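LysR family transcriptional regulator (Vibrio vulnificus, PDB 5B7H) probably binds DNA to control transcription as an OxyR-type regulator (OxyR2), represented here by its regulatory domain alone. Local coordinates at residues L73-D78 and T126-S131; T53-L58 and E120-L125; F29-L34 and L47-D52. The protein carries 1 engineered substitution. One frame throughout, in Å; residues are numbered along the deposited sequence.

Interaction 1: residues L73-D78 and T126-S131; sequences LPVEID and TEHAVS
Pro74 and His128 bring the two backbones to their nearest approach, 8.1 Å between Pro74 CA and His128 CA, a gap wide enough for the imidazole to lie between them. Residues 73-78 form an irregular connection leaving the end of strand 68-73, with a cis peptide between Leu73 and Pro74, whereas 126-131 is regular helix. The tie between them is a hydrogen bond from His128 NE2 to Pro74 O, 2.9 Å long and nearly straight at 175°. The carbonyl oxygen lies in the plane of the ring, but the donor stands about 45° out of the carbonyl plane, so the oxygen is not met on a lone pair. His128 CG is anti to the carbonyl carbon (chi1 -71°), which carries the ring out from the helix toward the loop. As in other LysR-type regulatory domains, two subdomains flank a cleft, and this contact joins the end of a strand in one to a helix of the other. Histidine suits the place because its ring N-H donates a hydrogen bond at the edge while the rest of the ring packs. Leu73 O lies over one face, offset toward the rim. Pro74 CD comes to 3.8 Å from His128 NE2. Val75 CG1 meets the same ring obliquely, 4.1 Å from His128 NE2. Beyond the segments, Phe90 of strand 81-95 also packs on His128.

Interaction 2: residues T53-L58 and E120-L125; sequences TTTNLL and EKEHSL. Engineered in segment 120-125: Ser124 (natural residue Cys). With SO4 (sulfate ion), chain C.
Direct contact between the segments is by packing alone: Thr53 OG1 lies 3.7 Å from Glu122 OE1, the two side chains crossing obliquely, and Thr54 OG1 packs 4.1 Å from Ser124 CB. Glu122 reaches over through a bend at chi2 (-68°). Thr53 is the N-cap of helix 54-62; its chi1 of 74° turns OG1 back to accept from Asn56 N at 3.1 Å, a job suited to a short hydroxyl side chain.

Water carries the polar traffic. One molecule accepts from Thr55 N and donates to both Glu122 O and Glu122 OE1; a second accepts from Thr54 N and donates to the same Glu122 O.

Sulfate, probably from the crystallisation liquor, sits at the start of helix 124-132. Ser124 N donates to sulfate O1 at 2.8 Å, and Ser124 OG donates to the same oxygen. Leu125 N donates to sulfate O2 at 2.9 Å. His123 ND1 and Thr25 OG1 are further partners. Ser124 is engineered in place of cysteine, probably the peroxide-reacting one, as in OxyR proteins.

The N-H groups of Ser124 and Leu125, the engineered hydroxyl, His123 and Thr25 thus form a polar site that can receive an oxyanion between the subdomains, while the N-H groups of helix 54-62 reach across through water.

Interaction 3: residues F29-L34 and L47-D52; sequences FLLCDL and LLLRED
Leu31 faces Leu49 and Leu34 faces Leu47, so that helix 27-41 lies over strand 45-51 with 9.2 Å between Leu31 CA and Leu49 CA and 9.9 Å between Leu34 CA and Leu47 CA, a separation that leucine side chains fill from both sides. Leu31 and Leu49 reach toward each other tip to tip: CD1 of Leu31 comes to 4.1 Å from CD2 of Leu49 and 4.2 Å from CD1 of Leu49, so one methyl of the helix residue rests against the fork of the strand residue. Leu34 and Leu47 meet differently. Their side chains cross at about a right angle, and the touch is between one methyl of each, Leu34 CD2 and Leu47 CD2, again 4.1 Å apart. The first torsions follow this division. In Leu34, CG is anti to the backbone N (chi1 179°), while in Leu31 it is anti to the carbonyl carbon (chi1 -64°), so two positions about a turn apart on the helix send their branches off along different paths to the strand.

The spacing of the residues is what a helix on a sheet requires. Positions three apart bring Leu31 and Leu34 to the same side of the helix, and positions two apart put Leu47 and Leu49 on one face of the strand, with Arg50 pointing away. Branched, purely apolar side chains fit here because all four are buried.

Together with strand 16-22, these elements form a beta-alpha-beta crossover whose parallel strands are adjacent in the sheet. Ile70 of strand 68-73 touches both Leu31 and Leu34, and Leu211, Val214 and Val215 of helix 205-217 close over Leu34. At strand 45-51, one edge of the sheet within this chain, the second subunit approaches: its Gln154 packs on Leu31 and Leu49, and its Thr147 and Ser148 are hydrogen-bonded to Glu51.

In the fold
Interaction 3 belongs to the core: it holds one beta-alpha-beta unit together with leucine methyl groups. Interactions 1 and 2 instead bridge different parts of the fold, both ending on helix 124-132, and they adjoin one another, Leu58 packing on Ile77 and Thr54 on Val75. Interaction 1 is partly buried and turns on a direct hydrogen bond, whereas interaction 2 is a surface contact mediated by water, with a bound anion beside it. Strand 45-51 is followed after a two-residue link by helix 54-62, and Leu57 packs against Asp52 and Arg50, linking interaction 3 to interaction 2. Interactions 1 and 3 do not touch; their centres lie about 20 Å apart.

Interaction 1: residues L73-D78 and T126-S131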
loop_
_atom_site.group_PDB
_atom_site.type_symbol
_atom_site.label_atom_id
_atom_site.label_comp_id
_atom_site.label_asym_id
_atom_site.label_seq_id
_atom_site.Cartn_x
_atom_site.Cartn_y
_atom_site.Cartn_z
ATOM N N LEU A 73 -5.721 16.432 -7.123
ATOM C CA LEU A 73 -5.533 17.593 -7.977
ATOM C C LEU A 73 -5.111 18.791 -7.128
ATOM O O LEU A 73 -5.416 18.851 -5.937
ATOM C CB LEU A 73 -6.840 17.901 -8.727
ATOM C CG LEU A 73 -7.306 16.802 -9.702
ATOM C CD1 LEU A 73 -8.616 17.338 -10.361
ATOM C CD2 LEU A 73 -6.296 16.412 -10.785
ATOM N N PRO A 74 -4.406 19.774 -7.704
ATOM C CA PRO A 74 -4.036 19.873 -9.104
ATOM C C PRO A 74 -2.759 19.147 -9.432
ATOM O O PRO A 74 -1.761 19.113 -8.643
ATOM C CB PRO A 74 -3.823 21.380 -9.290
ATOM C CG PRO A 74 -3.285 21.841 -7.946
ATOM C CD PRO A 74 -3.986 20.962 -6.912
ATOM N N VAL A 75 -2.769 18.564 -10.624
ATOM C CA VAL A 75 -1.569 18.036 -11.281
ATOM C C VAL A 75 -1.734 18.390 -12.759
ATOM O O VAL A 75 -2.805 18.786 -13.198
ATOM C CB VAL A 75 -1.354 16.529 -11.079
ATOM C CG1 VAL A 75 -1.067 16.213 -9.605
ATOM C CG2 VAL A 75 -2.580 15.717 -11.499
ATOM N N GLU A 76 -0.640 18.368 -13.513
ATOM C CA GLU A 76 -0.740 18.749 -14.923
ATOM C C GLU A 76 -1.521 17.675 -15.683
ATOM O O GLU A 76 -1.104 16.521 -15.752
ATOM C CB GLU A 76 0.645 18.924 -15.542
ATOM C CG GLU A 76 1.018 20.336 -15.939
ATOM C CD GLU A 76 0.015 21.031 -16.870
ATOM O OE1 GLU A 76 -0.770 20.377 -17.591
ATOM O OE2 GLU A 76 0.033 22.270 -16.894
ATOM N N ILE A 77 -2.662 18.068 -16.238
ATOM C CA ILE A 77 -3.587 17.210 -16.992
ATOM C C ILE A 77 -4.082 17.907 -18.260
ATOM O O ILE A 77 -5.249 17.754 -18.654
ATOM C CB ILE A 77 -4.776 16.716 -16.134
ATOM C CG1 ILE A 77 -5.496 17.891 -15.510
ATOM C CG2 ILE A 77 -4.316 15.708 -15.069
ATOM C CD1 ILE A 77 -6.762 17.440 -14.720
ATOM N N ASP A 78 -3.206 18.663 -18.925
ATOM C CA ASP A 78 -3.603 19.319 -20.162
ATOM C C ASP A 78 -4.255 18.319 -21.108
ATOM O O ASP A 78 -3.739 17.218 -21.333
ATOM C CB ASP A 78 -2.363 19.950 -20.833
ATOM C CG ASP A 78 -2.706 20.751 -22.120
ATOM O OD1 ASP A 78 -2.644 21.996 -22.089
ATOM O OD2 ASP A 78 -2.992 20.138 -23.184
ATOM N N THR A 126 3.395 14.685 -1.589
ATOM C CA THR A 126 4.401 15.646 -1.127
ATOM C C THR A 126 4.162 17.053 -1.668
ATOM O O THR A 126 4.142 18.013 -0.892
ATOM C CB THR A 126 5.764 15.105 -1.495
ATOM O OG1 THR A 126 6.003 13.947 -0.689
ATOM C CG2 THR A 126 6.857 16.126 -1.172
ATOM N N GLU A 127 3.927 17.202 -2.987
ATOM C CA GLU A 127 3.737 18.569 -3.488
ATOM C C GLU A 127 2.466 19.174 -2.932
ATOM O O GLU A 127 2.431 20.358 -2.596
ATOM C CB GLU A 127 3.694 18.620 -5.017
ATOM C CG GLU A 127 2.934 17.483 -5.645
ATOM C CD GLU A 127 3.074 17.421 -7.163
ATOM O OE1 GLU A 127 3.028 18.489 -7.809
ATOM O OE2 GLU A 127 3.278 16.304 -7.696
ATOM N N HIS A 128 1.437 18.353 -2.731
ATOM C CA HIS A 128 0.191 18.911 -2.226
ATOM C C HIS A 128 0.285 19.265 -0.756
ATOM O O HIS A 128 -0.200 20.326 -0.342
ATOM C CB HIS A 128 -0.947 17.911 -2.435
ATOM C CG HIS A 128 -1.321 17.762 -3.868
ATOM N ND1 HIS A 128 -1.894 16.623 -4.374
ATOM C CD2 HIS A 128 -1.226 18.631 -4.903
ATOM C CE1 HIS A 128 -2.091 16.768 -5.674
ATOM N NE2 HIS A 128 -1.722 17.995 -6.013
ATOM N N ALA A 129 0.910 18.418 0.048
ATOM C CA ALA A 129 0.937 18.725 1.479
ATOM C C ALA A 129 1.857 19.902 1.754
ATOM O O ALA A 129 1.529 20.773 2.559
ATOM C CB ALA A 129 1.445 17.496 2.244
ATOM N N VAL A 130 3.017 19.932 1.115
ATOM C CA VAL A 130 3.968 21.023 1.356
ATOM C C VAL A 130 3.350 22.371 0.972
ATOM O O VAL A 130 3.512 23.372 1.680
ATOM C CB VAL A 130 5.286 20.724 0.615
ATOM C CG1 VAL A 130 6.198 21.908 0.541
ATOM C CG2 VAL A 130 6.003 19.566 1.327
ATOM N N SER A 131 2.622 22.415 -0.146
ATOM C CA SER A 131 2.041 23.693 -0.545
ATOM C C SER A 131 0.815 24.049 0.289
ATOM O O SER A 131 0.656 25.204 0.689
ATOM C CB SER A 131 1.683 23.681 -2.026
ATOM O OG SER A 131 0.867 22.579 -2.328
HETATM O O HOH W 1 0.533 19.719 -8.078
#

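Interaction 2: residues T53-L58 and E120-L125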
loop_
_atom_site.group_PDB
_atom_site.type_symbol
_atom_site.label_atom_id
_atom_site.label_comp_id
_atom_site.label_asym_id
_atom_site.label_seq_id
_atom_site.Cartn_x
_atom_site.Cartn_y
_atom_site.Cartn_z
ATOM N N THR A 53 1.571 5.611 -10.197
ATOM C CA THR A 53 1.938 7.023 -10.019
ATOM C C THR A 53 1.100 7.893 -10.959
ATOM O O THR A 53 0.694 7.436 -12.024
ATOM C CB THR A 53 3.433 7.233 -10.465
ATOM O OG1 THR A 53 3.628 7.204 -11.933
ATOM C CG2 THR A 53 4.265 6.311 -9.940
ATOM N N THR A 54 0.949 9.180 -10.599
ATOM C CA THR A 54 0.175 10.113 -11.444
ATOM C C THR A 54 0.653 10.120 -12.899
ATOM O O THR A 54 -0.153 9.981 -13.826
ATOM C CB THR A 54 0.227 11.528 -10.855
ATOM O OG1 THR A 54 -0.406 11.534 -9.586
ATOM C CG2 THR A 54 -0.500 12.546 -11.751
ATOM N N THR A 55 1.957 10.277 -13.123
ATOM C CA THR A 55 2.414 10.362 -14.494
ATOM C C THR A 55 2.134 9.076 -15.257
ATOM O O THR A 55 1.760 9.117 -16.438
ATOM C CB THR A 55 3.904 10.727 -14.514
ATOM O OG1 THR A 55 4.081 11.988 -13.835
ATOM C CG2 THR A 55 4.446 10.823 -15.949
ATOM N N ASN A 56 2.358 7.915 -14.624
ATOM C CA ASN A 56 2.105 6.647 -15.300
ATOM C C ASN A 56 0.618 6.463 -15.598
ATOM O O ASN A 56 0.229 5.916 -16.651
ATOM C CB ASN A 56 2.644 5.484 -14.454
ATOM C CG ASN A 56 4.176 5.404 -14.486
ATOM O OD1 ASN A 56 4.810 5.953 -15.386
ATOM N ND2 ASN A 56 4.771 4.740 -13.482
ATOM N N LEU A 57 -0.236 6.899 -14.664
ATOM C CA LEU A 57 -1.670 6.764 -14.911
ATOM C C LEU A 57 -2.102 7.645 -16.069
ATOM O O LEU A 57 -2.950 7.236 -16.877
ATOM C CB LEU A 57 -2.477 7.148 -13.668
ATOM C CG LEU A 57 -2.365 6.198 -12.465
ATOM C CD1 LEU A 57 -3.120 6.787 -11.265
ATOM C CD2 LEU A 57 -2.912 4.823 -12.862
ATOM N N LEU A 58 -1.566 8.865 -16.136
ATOM C CA LEU A 58 -1.942 9.757 -17.241
ATOM C C LEU A 58 -1.513 9.173 -18.599
ATOM O O LEU A 58 -2.254 9.264 -19.596
ATOM C CB LEU A 58 -1.361 11.170 -16.999
ATOM C CG LEU A 58 -2.186 11.955 -15.945
ATOM C CD1 LEU A 58 -1.336 13.152 -15.481
ATOM C CD2 LEU A 58 -3.550 12.408 -16.522
ATOM N N GLU A 120 9.099 10.658 -1.728
ATOM C CA GLU A 120 9.790 11.121 -2.935
ATOM C C GLU A 120 8.785 11.786 -3.928
ATOM O O GLU A 120 7.587 11.537 -3.878
ATOM C CB GLU A 120 10.374 9.918 -3.668
ATOM C CG GLU A 120 11.422 9.128 -2.944
ATOM C CD GLU A 120 11.985 7.993 -3.830
ATOM O OE1 GLU A 120 11.282 7.614 -4.812
ATOM O OE2 GLU A 120 13.116 7.492 -3.545
ATOM N N LYS A 121 9.323 12.462 -4.978
ATOM C CA LYS A 121 8.570 13.395 -5.854
ATOM C C LYS A 121 7.599 12.726 -6.834
ATOM O O LYS A 121 6.595 13.344 -7.216
ATOM C CB LYS A 121 9.549 14.289 -6.627
ATOM C CG LYS A 121 10.536 15.090 -5.750
ATOM C CD LYS A 121 9.975 15.387 -4.328
ATOM C CE LYS A 121 10.866 16.402 -3.566
ATOM N NZ LYS A 121 10.294 17.022 -2.301
ATOM N N GLU A 122 7.800 11.459 -7.191
ATOM C CA GLU A 122 6.779 10.787 -8.010
ATOM C C GLU A 122 5.406 10.780 -7.330
ATOM O O GLU A 122 4.385 10.599 -8.020
ATOM C CB GLU A 122 7.204 9.358 -8.397
ATOM C CG GLU A 122 8.228 9.332 -9.551
ATOM C CD GLU A 122 7.622 9.804 -10.873
ATOM O OE1 GLU A 122 6.494 9.361 -11.193
ATOM O OE2 GLU A 122 8.256 10.628 -11.580
ATOM N N HIS A 123 5.376 11.059 -6.018
ATOM C CA HIS A 123 4.172 11.074 -5.202
ATOM C C HIS A 123 3.582 12.484 -5.108
ATOM O O HIS A 123 4.216 13.462 -4.652
ATOM C CB HIS A 123 4.473 10.507 -3.822
ATOM C CG HIS A 123 5.047 9.120 -3.882
ATOM N ND1 HIS A 123 4.271 7.990 -3.959
ATOM C CD2 HIS A 123 6.336 8.708 -3.942
ATOM C CE1 HIS A 123 5.065 6.930 -4.052
ATOM N NE2 HIS A 123 6.318 7.345 -4.032
ATOM N N SER A 124 2.349 12.587 -5.547
ATOM C CA SER A 124 1.654 13.864 -5.452
ATOM C C SER A 124 1.412 14.313 -4.009
ATOM O O SER A 124 1.249 15.534 -3.783
ATOM C CB SER A 124 0.329 13.805 -6.246
ATOM O OG SER A 124 -0.535 12.879 -5.597
ATOM N N LEU A 125 1.383 13.389 -3.039
ATOM C CA LEU A 125 1.139 13.761 -1.649
ATOM C C LEU A 125 2.122 14.817 -1.179
ATOM O O LEU A 125 1.732 15.779 -0.484
ATOM C CB LEU A 125 1.173 12.526 -0.742
ATOM C CG LEU A 125 0.748 12.843 0.705
ATOM C CD1 LEU A 125 -0.788 13.065 0.723
ATOM C CD2 LEU A 125 1.094 11.682 1.600
HETATM S S SO4 C . 0.919 9.505 -4.411
HETATM O O1 SO4 C . 0.857 10.283 -5.722
HETATM O O2 SO4 C . 1.403 10.466 -3.388
HETATM O O3 SO4 C . -0.408 8.977 -4.158
HETATM O O4 SO4 C . 1.856 8.413 -4.573
HETATM O O HOH W 2 -2.546 12.820 -8.230
HETATM O O HOH W 3 1.497 10.324 -7.947
HETATM O O HOH W 4 4.048 10.772 -10.969
#

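Interaction 3: residues F29-L34 and L47-D52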
loop_
_atom_site.group_PDB
_atom_site.type_symbol
_atom_site.label_atom_id
_atom_site.label_comp_id
_atom_site.label_asym_id
_atom_site.label_seq_id
_atom_site.Cartn_x
_atom_site.Cartn_y
_atom_site.Cartn_z
ATOM N N PHE A 29 -7.703 3.387 0.346
ATOM C CA PHE A 29 -8.678 3.932 1.286
ATOM C C PHE A 29 -10.010 4.107 0.563
ATOM O O PHE A 29 -10.934 3.304 0.750
ATOM C CB PHE A 29 -8.096 5.233 1.847
ATOM C CG PHE A 29 -6.607 5.108 2.227
ATOM C CD1 PHE A 29 -6.191 4.181 3.199
ATOM C CD2 PHE A 29 -5.655 5.867 1.575
ATOM C CE1 PHE A 29 -4.845 4.050 3.541
ATOM C CE2 PHE A 29 -4.313 5.745 1.899
ATOM C CZ PHE A 29 -3.901 4.824 2.883
ATOM N N LEU A 30 -10.095 5.061 -0.357
ATOM C CA LEU A 30 -11.366 5.413 -0.970
ATOM C C LEU A 30 -11.963 4.283 -1.793
ATOM O O LEU A 30 -13.197 4.157 -1.868
ATOM C CB LEU A 30 -11.140 6.640 -1.857
ATOM C CG LEU A 30 -12.267 7.122 -2.749
ATOM C CD1 LEU A 30 -13.424 7.648 -1.898
ATOM C CD2 LEU A 30 -11.734 8.256 -3.681
ATOM N N LEU A 31 -11.130 3.466 -2.466
ATOM C CA LEU A 31 -11.711 2.463 -3.360
ATOM C C LEU A 31 -12.431 1.354 -2.623
ATOM O O LEU A 31 -13.358 0.767 -3.192
ATOM C CB LEU A 31 -10.643 1.876 -4.294
ATOM C CG LEU A 31 -10.032 2.906 -5.251
ATOM C CD1 LEU A 31 -9.000 2.144 -6.136
ATOM C CD2 LEU A 31 -11.083 3.596 -6.131
ATOM N N CYS A 32 -12.068 1.088 -1.371
ATOM C CA CYS A 32 -12.810 0.107 -0.595
ATOM C C CYS A 32 -14.257 0.562 -0.478
ATOM O O CYS A 32 -15.199 -0.219 -0.699
ATOM C CB CYS A 32 -12.211 0.007 0.817
ATOM S SG CYS A 32 -10.545 -0.702 0.908
ATOM N N ASP A 33 -14.439 1.857 -0.152
ATOM C CA ASP A 33 -15.786 2.406 0.031
ATOM C C ASP A 33 -16.526 2.446 -1.301
ATOM O O ASP A 33 -17.729 2.134 -1.370
ATOM C CB ASP A 33 -15.699 3.848 0.573
ATOM C CG ASP A 33 -14.997 3.964 1.930
ATOM O OD1 ASP A 33 -14.283 4.997 2.103
ATOM O OD2 ASP A 33 -15.177 3.070 2.795
ATOM N N LEU A 34 -15.808 2.816 -2.370
ATOM C CA LEU A 34 -16.414 2.867 -3.696
ATOM C C LEU A 34 -16.950 1.501 -4.106
ATOM O O LEU A 34 -18.077 1.392 -4.594
ATOM C CB LEU A 34 -15.408 3.453 -4.708
ATOM C CG LEU A 34 -15.966 3.520 -6.135
ATOM C CD1 LEU A 34 -17.198 4.403 -6.262
ATOM C CD2 LEU A 34 -14.811 4.024 -7.106
ATOM N N LEU A 47 -15.408 -3.265 -11.971
ATOM C CA LEU A 47 -14.369 -2.256 -11.905
ATOM C C LEU A 47 -13.013 -2.945 -11.890
ATOM O O LEU A 47 -12.624 -3.516 -10.868
ATOM C CB LEU A 47 -14.595 -1.398 -10.655
ATOM C CG LEU A 47 -14.193 0.046 -10.554
ATOM C CD1 LEU A 47 -14.736 0.858 -11.726
ATOM C CD2 LEU A 47 -14.721 0.548 -9.215
ATOM N N LEU A 48 -12.285 -2.896 -13.012
ATOM C CA LEU A 48 -10.909 -3.368 -13.111
ATOM C C LEU A 48 -10.046 -2.207 -12.647
ATOM O O LEU A 48 -10.301 -1.060 -13.037
ATOM C CB LEU A 48 -10.561 -3.751 -14.559
ATOM C CG LEU A 48 -11.388 -4.944 -15.042
ATOM C CD1 LEU A 48 -11.033 -5.190 -16.481
ATOM C CD2 LEU A 48 -10.961 -6.193 -14.267
ATOM N N LEU A 49 -9.087 -2.471 -11.786
ATOM C CA LEU A 49 -8.396 -1.417 -11.052
ATOM C C LEU A 49 -6.906 -1.453 -11.331
ATOM O O LEU A 49 -6.298 -2.539 -11.369
ATOM C CB LEU A 49 -8.622 -1.529 -9.521
ATOM C CG LEU A 49 -10.080 -1.369 -9.102
ATOM C CD1 LEU A 49 -10.128 -1.622 -7.591
ATOM C CD2 LEU A 49 -10.494 0.057 -9.362
ATOM N N ARG A 50 -6.297 -0.275 -11.471
ATOM C CA ARG A 50 -4.852 -0.122 -11.616
ATOM C C ARG A 50 -4.349 0.919 -10.643
ATOM O O ARG A 50 -4.910 2.021 -10.572
ATOM C CB ARG A 50 -4.569 0.366 -13.048
ATOM C CG ARG A 50 -3.180 0.932 -13.255
ATOM C CD ARG A 50 -2.148 -0.118 -13.409
ATOM N NE ARG A 50 -2.590 -1.090 -14.403
ATOM C CZ ARG A 50 -2.571 -0.914 -15.735
ATOM N NH1 ARG A 50 -2.105 0.227 -16.290
ATOM N NH2 ARG A 50 -3.046 -1.893 -16.526
ATOM N N GLU A 51 -3.333 0.584 -9.853
ATOM C CA GLU A 51 -2.712 1.529 -8.945
ATOM C C GLU A 51 -1.349 1.898 -9.516
ATOM O O GLU A 51 -0.533 1.017 -9.842
ATOM C CB GLU A 51 -2.585 0.912 -7.541
ATOM C CG GLU A 51 -1.925 1.873 -6.569
ATOM C CD GLU A 51 -1.867 1.335 -5.132
ATOM O OE1 GLU A 51 -0.793 1.535 -4.502
ATOM O OE2 GLU A 51 -2.831 0.716 -4.662
ATOM N N ASP A 52 -1.087 3.203 -9.629
ATOM C CA ASP A 52 0.185 3.625 -10.230
ATOM C C ASP A 52 0.358 5.103 -9.892
ATOM O O ASP A 52 -0.571 5.744 -9.389
ATOM C CB ASP A 52 0.257 3.379 -11.757
ATOM C CG ASP A 52 1.689 3.080 -12.280
ATOM O OD1 ASP A 52 1.779 2.450 -13.375
ATOM O OD2 ASP A 52 2.720 3.483 -11.626
#